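Local coordinates for protein aclacinomycin-N/aclacinomycin-A oxidase (Streptomyces galilaeus, PDB 2IPI) that oxidises the terminal sugar of aclacinomycin antibiotics in two successive FAD-dependent steps, turning aclacinomycin N into aclacinomycin A and then into aclacinomycin Y, at residues A[297-302]-A[389-394]; A[382-387]-A[438-443]. All coordinates share one frame; numbering follows the deposited sequence.

Overall arrangement
Both contacts belong to the region of the seven-stranded antiparallel sheet, far from the centre of the chain. Interaction 1 joins a turn to strand 391-398; it is mostly buried, and its Trp391 faces the bound anthracycline. Interaction 2 joins helices 374-385 and 434-448, which pack on the sheet, and is only partly buried. The first combines hydrogen bonds to one carbonyl with a small apolar contact. The second is packing of aromatic, apolar and carbonyl groups. Their centres are about 9 Å apart and they touch. Arg298 of interaction 1 probably bonds to Leu384 and Ser385 of interaction 2, and Trp440 packs on Val390 and Gly392.

Interaction 1 (A[297-302]-A[389-394]); sequences SRAAGQ and QVWGEV. With AKY (methyl (2S,4R)-2-ethyl-2,5,7-trihydroxy-6,11-dioxo-4-{[2,3,6-trideoxy-4-O-{2,6-dideoxy-4-O-[(2S,6S)-6-methyl-5-oxotetrahydro-2h -pyran-2-yl]-alpha-D-lyxo-hexopyranosyl}-3-(dimethylamino)-D-ribo-hexopyranosyl]oxy}-1,2,3,4,6,11-hexahydrotetracene-1-c arboxylate), chain E.
Trp391, which lines the anthracycline pocket, is backed here by Ala299, while Ser297 grips Gly392 next to it in strand 391-398. Ser297 OG donates to Gly392 O at 3.0 Å. The donor sits above the carbonyl plane, with a C=O...OG angle of 109°. The OG lies anti to the carbonyl carbon of its own residue (chi1 -79°), beside the backbone N, and both atoms turn to the same acceptor. The second bond, Ser297 N to Gly392 O, is weak at 3.2 Å. Ser297 O takes Ala299 N and Ala300 N from one face, which folds the chain into a turn. This turn links strands 290-296 and 302-310 of the antiparallel sheet, and strand 290-296 pairs with strand 391-398. Ala299 CB then comes obliquely against the six-membered ring of Trp391, 3.9 Å from CZ3. One face of that indole lies along the aglycone of AKY. Trp391 CZ3 is 3.3 Å from AKY C1, and Trp391 CD2 is 3.3 Å from AKY C16. Glu393 OE1 approaches the dimethylamino carbon C52 of AKY at 4.0 Å. Glu393 OE2 is hydrogen-bonded to Ser395 OG. Thr427 and Tyr469 hydrogen-bond the same ligand.

Interaction 2 (A[382-387]-A[438-443]); sequences RHLSAD and LAWIRE
Trp440 of helix 434-448 points the outer edge of its six-membered ring at the backbone of His383 in helix 374-385. His383 O lies at that edge, near the ring plane, 3.1 Å from both Trp440 CZ3 and Trp440 CH2. The ring meets this oxygen with C-H groups. The CB of Trp440 does not itself point at the other helix; a chi1 of 149° carries the indole across. The imidazole of His383 comes alongside, with Trp440 CZ3 at its edge and in its plane. His383 CB is 4.1 Å from the same Trp440 CZ3. The ring planes are oblique, 54° apart, with centroids 5.9 Å apart. Leu384 CD2 adds a looser apolar touch, 4.4 Å from Trp440 CH2. Glu443, exposed to solvent, places its CB beside the imidazole. The two side chains cross at about a right angle.

Neighbouring parts of the fold fix the position of the tryptophan. Its side chain also rests on Val390 and Ser297, and on Ala426 of strand 420-428. Leu384 packs on Ser297, and its backbone bonds to Arg298. His383 also touches Ile444 and Glu447 of helix 434-448. The two helices thus pack beside each other against the antiparallel sheet.

The Glu443 carboxylate could give at most a weak, longer-range attraction, and only if His383 were protonated. Between these segments the contact rests instead on aliphatic carbons and ring edges, with the C-H edge of Trp440 set against a carbonyl oxygen.

Interaction 1 (A[297-302]-A[389-394])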
loop_
_atom_site.group_PDB
_atom_site.type_symbol
_atom_site.label_atom_id
_atom_site.label_comp_id
_atom_site.label_asym_id
_atom_site.label_seq_id
_atom_site.Cartn_x
_atom_site.Cartn_y
_atom_site.Cartn_z
ATOM N N SER A 297 -17.149 -13.411 2.309
ATOM C CA SER A 297 -18.431 -13.854 1.777
ATOM C C SER A 297 -18.974 -15.077 2.521
ATOM O O SER A 297 -18.234 -15.651 3.320
ATOM C CB SER A 297 -18.298 -14.180 0.287
ATOM O OG SER A 297 -18.306 -12.974 -0.477
ATOM N N ARG A 298 -20.218 -15.441 2.250
ATOM C CA ARG A 298 -20.914 -16.622 2.711
ATOM C C ARG A 298 -20.568 -17.841 1.844
ATOM O O ARG A 298 -21.391 -18.476 1.191
ATOM C CB ARG A 298 -22.445 -16.548 2.695
ATOM C CG ARG A 298 -23.150 -17.484 3.672
ATOM C CD ARG A 298 -24.584 -16.997 3.853
ATOM N NE ARG A 298 -25.272 -17.573 4.996
ATOM C CZ ARG A 298 -26.092 -16.923 5.802
ATOM N NH1 ARG A 298 -26.356 -15.634 5.613
ATOM N NH2 ARG A 298 -26.657 -17.577 6.813
ATOM N N ALA A 299 -19.296 -18.174 1.912
ATOM C CA ALA A 299 -18.725 -19.448 1.510
ATOM C C ALA A 299 -17.525 -19.677 2.435
ATOM O O ALA A 299 -17.080 -20.798 2.681
ATOM C CB ALA A 299 -18.331 -19.504 0.056
ATOM N N ALA A 300 -17.043 -18.543 2.946
ATOM C CA ALA A 300 -15.839 -18.484 3.748
ATOM C C ALA A 300 -16.075 -19.019 5.157
ATOM O O ALA A 300 -15.147 -19.413 5.862
ATOM C CB ALA A 300 -15.340 -17.047 3.804
ATOM N N GLY A 301 -17.338 -18.997 5.559
ATOM C CA GLY A 301 -17.739 -19.480 6.859
ATOM C C GLY A 301 -17.935 -18.416 7.914
ATOM O O GLY A 301 -18.876 -18.476 8.715
ATOM N N GLN A 302 -17.052 -17.420 7.948
ATOM C CA GLN A 302 -17.126 -16.389 8.966
ATOM C C GLN A 302 -16.403 -15.112 8.558
ATOM O O GLN A 302 -15.526 -15.148 7.708
ATOM C CB GLN A 302 -16.477 -16.941 10.247
ATOM C CG GLN A 302 -14.969 -16.956 10.246
ATOM C CD GLN A 302 -14.296 -18.303 10.084
ATOM O OE1 GLN A 302 -13.317 -18.626 10.758
ATOM N NE2 GLN A 302 -14.838 -19.071 9.148
ATOM N N GLN A 389 -20.756 -16.598 -7.201
ATOM C CA GLN A 389 -19.974 -17.819 -7.502
ATOM C C GLN A 389 -18.497 -17.540 -7.281
ATOM O O GLN A 389 -17.631 -18.289 -7.713
ATOM C CB GLN A 389 -20.288 -18.363 -8.893
ATOM C CG GLN A 389 -20.166 -19.873 -8.991
ATOM C CD GLN A 389 -21.467 -20.614 -8.713
ATOM O OE1 GLN A 389 -22.555 -20.127 -9.026
ATOM N NE2 GLN A 389 -21.352 -21.788 -8.103
ATOM N N VAL A 390 -18.209 -16.438 -6.573
ATOM C CA VAL A 390 -16.838 -15.974 -6.416
ATOM C C VAL A 390 -16.449 -15.628 -4.977
ATOM O O VAL A 390 -17.283 -15.279 -4.142
ATOM C CB VAL A 390 -16.561 -14.705 -7.254
ATOM C CG1 VAL A 390 -17.581 -14.478 -8.357
ATOM C CG2 VAL A 390 -16.514 -13.488 -6.335
ATOM N N TRP A 391 -15.149 -15.719 -4.726
ATOM C CA TRP A 391 -14.482 -15.457 -3.464
ATOM C C TRP A 391 -14.238 -13.971 -3.224
ATOM O O TRP A 391 -13.124 -13.492 -3.465
ATOM C CB TRP A 391 -13.131 -16.185 -3.432
ATOM C CG TRP A 391 -12.946 -17.045 -2.224
ATOM C CD1 TRP A 391 -12.094 -16.840 -1.181
ATOM C CD2 TRP A 391 -13.645 -18.268 -1.946
ATOM N NE1 TRP A 391 -12.222 -17.864 -0.266
ATOM C CE2 TRP A 391 -13.168 -18.751 -0.714
ATOM C CE3 TRP A 391 -14.626 -18.992 -2.620
ATOM C CZ2 TRP A 391 -13.637 -19.929 -0.136
ATOM C CZ3 TRP A 391 -15.091 -20.163 -2.041
ATOM C CH2 TRP A 391 -14.595 -20.618 -0.814
ATOM N N GLY A 392 -15.251 -13.242 -2.767
ATOM C CA GLY A 392 -15.211 -11.828 -2.510
ATOM C C GLY A 392 -15.065 -11.456 -1.054
ATOM O O GLY A 392 -15.418 -12.161 -0.098
ATOM N N GLU A 393 -14.498 -10.265 -0.807
ATOM C CA GLU A 393 -14.442 -9.806 0.579
ATOM C C GLU A 393 -14.143 -8.308 0.654
ATOM O O GLU A 393 -13.574 -7.727 -0.264
ATOM C CB GLU A 393 -13.422 -10.589 1.397
ATOM C CG GLU A 393 -11.984 -10.606 0.893
ATOM C CD GLU A 393 -11.091 -9.860 1.880
ATOM O OE1 GLU A 393 -9.995 -10.336 2.246
ATOM O OE2 GLU A 393 -11.558 -8.768 2.273
ATOM N N VAL A 394 -14.558 -7.767 1.792
ATOM C CA VAL A 394 -14.320 -6.392 2.171
ATOM C C VAL A 394 -13.491 -6.301 3.439
ATOM O O VAL A 394 -13.887 -6.777 4.496
ATOM C CB VAL A 394 -15.655 -5.651 2.425
ATOM C CG1 VAL A 394 -15.370 -4.249 2.950
ATOM C CG2 VAL A 394 -16.501 -5.703 1.157
HETATM O O15 AKY E . -3.509 -2.749 2.644
HETATM C C42 AKY E . -3.416 -3.966 2.399
HETATM C C40 AKY E . -3.315 -4.922 3.613
HETATM C C38 AKY E . -3.323 -6.358 3.282
HETATM C C39 AKY E . -3.718 -4.615 0.987
HETATM C C41 AKY E . -4.592 -4.371 -0.002
HETATM O O14 AKY E . -3.234 -5.929 0.826
HETATM C C37 AKY E . -3.639 -6.780 1.890
HETATM O O13 AKY E . -3.220 -8.110 1.717
HETATM C C35 AKY E . -4.071 -8.924 0.965
HETATM C C34 AKY E . -4.844 -9.930 1.824
HETATM C C36 AKY E . -5.111 -9.439 3.139
HETATM O O11 AKY E . -4.206 -11.316 1.908
HETATM C C33 AKY E . -3.352 -9.565 -0.208
HETATM O O12 AKY E . -2.605 -8.638 -1.152
HETATM C C32 AKY E . -2.690 -10.753 0.112
HETATM C C31 AKY E . -3.581 -11.735 0.586
HETATM O O7 AKY E . -7.604 -16.814 0.147
HETATM C C7 AKY E . -7.024 -18.037 -0.310
HETATM C C8 AKY E . -6.205 -18.630 0.770
HETATM C C9 AKY E . -7.081 -19.376 1.745
HETATM O O9 AKY E . -8.106 -18.509 2.090
HETATM C C13 AKY E . -6.244 -19.832 2.885
HETATM C C14 AKY E . -5.714 -18.540 3.510
HETATM C C20 AKY E . -8.170 -18.920 -0.686
HETATM C C19 AKY E . -8.516 -20.094 -0.011
HETATM C C10 AKY E . -7.573 -20.591 1.057
HETATM C C11 AKY E . -9.568 -20.891 -0.465
HETATM C C18 AKY E . -10.281 -20.536 -1.610
HETATM C C17 AKY E . -9.943 -19.366 -2.303
HETATM C C6 AKY E . -8.904 -18.579 -1.822
HETATM O O6 AKY E . -8.550 -17.448 -2.469
HETATM C C12 AKY E . -11.305 -21.386 -2.085
HETATM O O3 AKY E . -11.631 -22.428 -1.476
HETATM C C15 AKY E . -11.974 -21.051 -3.288
HETATM C C1 AKY E . -12.936 -21.924 -3.795
HETATM C C2 AKY E . -13.590 -21.671 -5.001
HETATM C C3 AKY E . -13.265 -20.504 -5.692
HETATM C C16 AKY E . -11.633 -19.875 -3.992
HETATM C C5 AKY E . -10.616 -19.029 -3.501
HETATM O O5 AKY E . -10.210 -17.999 -4.075
HETATM C C4 AKY E . -12.306 -19.623 -5.198
HETATM O O4 AKY E . -12.031 -18.514 -5.932
HETATM O O18 AKY E . -4.615 -12.140 -0.323
HETATM C C45 AKY E . -7.011 -15.677 -0.496
HETATM C C43 AKY E . -6.440 -21.320 0.339
HETATM O O16 AKY E . -6.040 -20.957 -0.773
HETATM O O17 AKY E . -5.853 -22.416 0.901
HETATM C C44 AKY E . -6.045 -23.518 0.005
HETATM O O19 AKY E . -5.607 -15.661 -0.422
HETATM C C47 AKY E . -6.810 -13.168 -0.271
HETATM N N11 AKY E . -7.220 -12.294 -1.385
HETATM C C52 AKY E . -7.975 -11.119 -1.114
HETATM C C51 AKY E . -6.355 -12.196 -2.512
HETATM C C46 AKY E . -7.596 -14.412 0.123
HETATM C C48 AKY E . -5.336 -13.309 0.112
HETATM C C49 AKY E . -4.732 -14.528 -0.565
HETATM C C50 AKY E . -3.847 -14.371 -1.807
#

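Interaction 2 (A[382-387]-A[438-443])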
loop_
_atom_site.group_PDB
_atom_site.type_symbol
_atom_site.label_atom_id
_atom_site.label_comp_id
_atom_site.label_asym_id
_atom_site.label_seq_id
_atom_site.Cartn_x
_atom_site.Cartn_y
_atom_site.Cartn_z
ATOM N N ARG A 382 -25.843 -7.670 1.694
ATOM C CA ARG A 382 -26.478 -8.464 0.635
ATOM C C ARG A 382 -25.461 -9.087 -0.305
ATOM O O ARG A 382 -25.548 -10.250 -0.719
ATOM C CB ARG A 382 -27.448 -7.612 -0.174
ATOM C CG ARG A 382 -28.507 -8.397 -0.941
ATOM C CD ARG A 382 -29.273 -7.424 -1.844
ATOM N NE ARG A 382 -29.379 -6.093 -1.230
ATOM C CZ ARG A 382 -28.941 -4.970 -1.772
ATOM N NH1 ARG A 382 -28.352 -4.998 -2.954
ATOM N NH2 ARG A 382 -29.052 -3.790 -1.186
ATOM N N HIS A 383 -24.468 -8.290 -0.700
ATOM C CA HIS A 383 -23.472 -8.830 -1.634
ATOM C C HIS A 383 -22.542 -9.810 -0.953
ATOM O O HIS A 383 -21.964 -10.707 -1.579
ATOM C CB HIS A 383 -22.672 -7.687 -2.242
ATOM C CG HIS A 383 -23.207 -7.282 -3.586
ATOM N ND1 HIS A 383 -24.120 -6.266 -3.752
ATOM C CD2 HIS A 383 -22.955 -7.773 -4.816
ATOM C CE1 HIS A 383 -24.403 -6.148 -5.033
ATOM N NE2 HIS A 383 -23.711 -7.045 -5.709
ATOM N N LEU A 384 -22.378 -9.652 0.370
ATOM C CA LEU A 384 -21.462 -10.627 0.986
ATOM C C LEU A 384 -22.256 -11.890 1.295
ATOM O O LEU A 384 -21.751 -12.990 1.116
ATOM C CB LEU A 384 -20.763 -10.020 2.197
ATOM C CG LEU A 384 -19.615 -9.042 1.892
ATOM C CD1 LEU A 384 -19.218 -8.225 3.116
ATOM C CD2 LEU A 384 -18.412 -9.782 1.330
ATOM N N SER A 385 -23.497 -11.751 1.737
ATOM C CA SER A 385 -24.286 -12.911 2.133
ATOM C C SER A 385 -24.642 -13.833 0.970
ATOM O O SER A 385 -24.827 -15.042 1.162
ATOM C CB SER A 385 -25.567 -12.456 2.841
ATOM O OG SER A 385 -26.121 -13.581 3.518
ATOM N N ALA A 386 -24.740 -13.281 -0.231
ATOM C CA ALA A 386 -25.161 -14.009 -1.417
ATOM C C ALA A 386 -24.277 -15.202 -1.742
ATOM O O ALA A 386 -23.070 -15.233 -1.535
ATOM C CB ALA A 386 -25.229 -13.081 -2.632
ATOM N N ASP A 387 -24.940 -16.221 -2.300
ATOM C CA ASP A 387 -24.276 -17.356 -2.912
ATOM C C ASP A 387 -23.790 -16.949 -4.301
ATOM O O ASP A 387 -24.172 -17.486 -5.343
ATOM C CB ASP A 387 -25.206 -18.562 -2.981
ATOM C CG ASP A 387 -24.595 -19.797 -3.597
ATOM O OD1 ASP A 387 -23.441 -20.134 -3.254
ATOM O OD2 ASP A 387 -25.271 -20.425 -4.446
ATOM N N LEU A 438 -14.659 -10.557 -12.146
ATOM C CA LEU A 438 -14.644 -9.127 -12.442
ATOM C C LEU A 438 -16.014 -8.494 -12.217
ATOM O O LEU A 438 -16.135 -7.411 -11.643
ATOM C CB LEU A 438 -14.186 -8.877 -13.880
ATOM C CG LEU A 438 -12.699 -9.109 -14.168
ATOM C CD1 LEU A 438 -12.478 -9.420 -15.640
ATOM C CD2 LEU A 438 -11.895 -7.889 -13.740
ATOM N N ALA A 439 -17.064 -9.182 -12.663
ATOM C CA ALA A 439 -18.407 -8.630 -12.480
ATOM C C ALA A 439 -18.713 -8.367 -11.011
ATOM O O ALA A 439 -19.201 -7.309 -10.610
ATOM C CB ALA A 439 -19.443 -9.580 -13.073
ATOM N N TRP A 440 -18.418 -9.351 -10.178
ATOM C CA TRP A 440 -18.629 -9.286 -8.745
ATOM C C TRP A 440 -17.993 -8.064 -8.104
ATOM O O TRP A 440 -18.658 -7.280 -7.432
ATOM C CB TRP A 440 -18.066 -10.578 -8.118
ATOM C CG TRP A 440 -17.530 -10.376 -6.733
ATOM C CD1 TRP A 440 -16.232 -10.208 -6.339
ATOM C CD2 TRP A 440 -18.324 -10.324 -5.543
ATOM N NE1 TRP A 440 -16.179 -10.056 -4.980
ATOM C CE2 TRP A 440 -17.442 -10.124 -4.465
ATOM C CE3 TRP A 440 -19.696 -10.429 -5.298
ATOM C CZ2 TRP A 440 -17.885 -10.024 -3.149
ATOM C CZ3 TRP A 440 -20.128 -10.327 -3.991
ATOM C CH2 TRP A 440 -19.232 -10.127 -2.934
ATOM N N ILE A 441 -16.673 -7.900 -8.284
ATOM C CA ILE A 441 -15.996 -6.824 -7.564
ATOM C C ILE A 441 -16.466 -5.448 -8.018
ATOM O O ILE A 441 -16.524 -4.491 -7.246
ATOM C CB ILE A 441 -14.457 -6.870 -7.710
ATOM C CG1 ILE A 441 -13.937 -7.373 -9.051
ATOM C CG2 ILE A 441 -13.856 -7.687 -6.578
ATOM C CD1 ILE A 441 -14.000 -6.358 -10.172
ATOM N N ARG A 442 -16.803 -5.350 -9.311
ATOM C CA ARG A 442 -17.198 -4.019 -9.771
ATOM C C ARG A 442 -18.568 -3.646 -9.221
ATOM O O ARG A 442 -18.782 -2.504 -8.824
ATOM C CB ARG A 442 -17.196 -3.966 -11.297
ATOM C CG ARG A 442 -15.807 -3.963 -11.901
ATOM C CD ARG A 442 -15.848 -4.644 -13.271
ATOM N NE ARG A 442 -14.650 -4.296 -14.026
ATOM C CZ ARG A 442 -14.180 -4.864 -15.111
ATOM N NH1 ARG A 442 -14.804 -5.889 -15.659
ATOM N NH2 ARG A 442 -13.062 -4.392 -15.656
ATOM N N GLU A 443 -19.472 -4.612 -9.219
ATOM C CA GLU A 443 -20.814 -4.429 -8.686
ATOM C C GLU A 443 -20.848 -3.990 -7.232
ATOM O O GLU A 443 -21.578 -3.053 -6.909
ATOM C CB GLU A 443 -21.591 -5.746 -8.826
ATOM C CG GLU A 443 -22.281 -5.932 -10.168
ATOM C CD GLU A 443 -22.305 -7.388 -10.595
ATOM O OE1 GLU A 443 -22.552 -7.668 -11.795
ATOM O OE2 GLU A 443 -22.069 -8.264 -9.732
#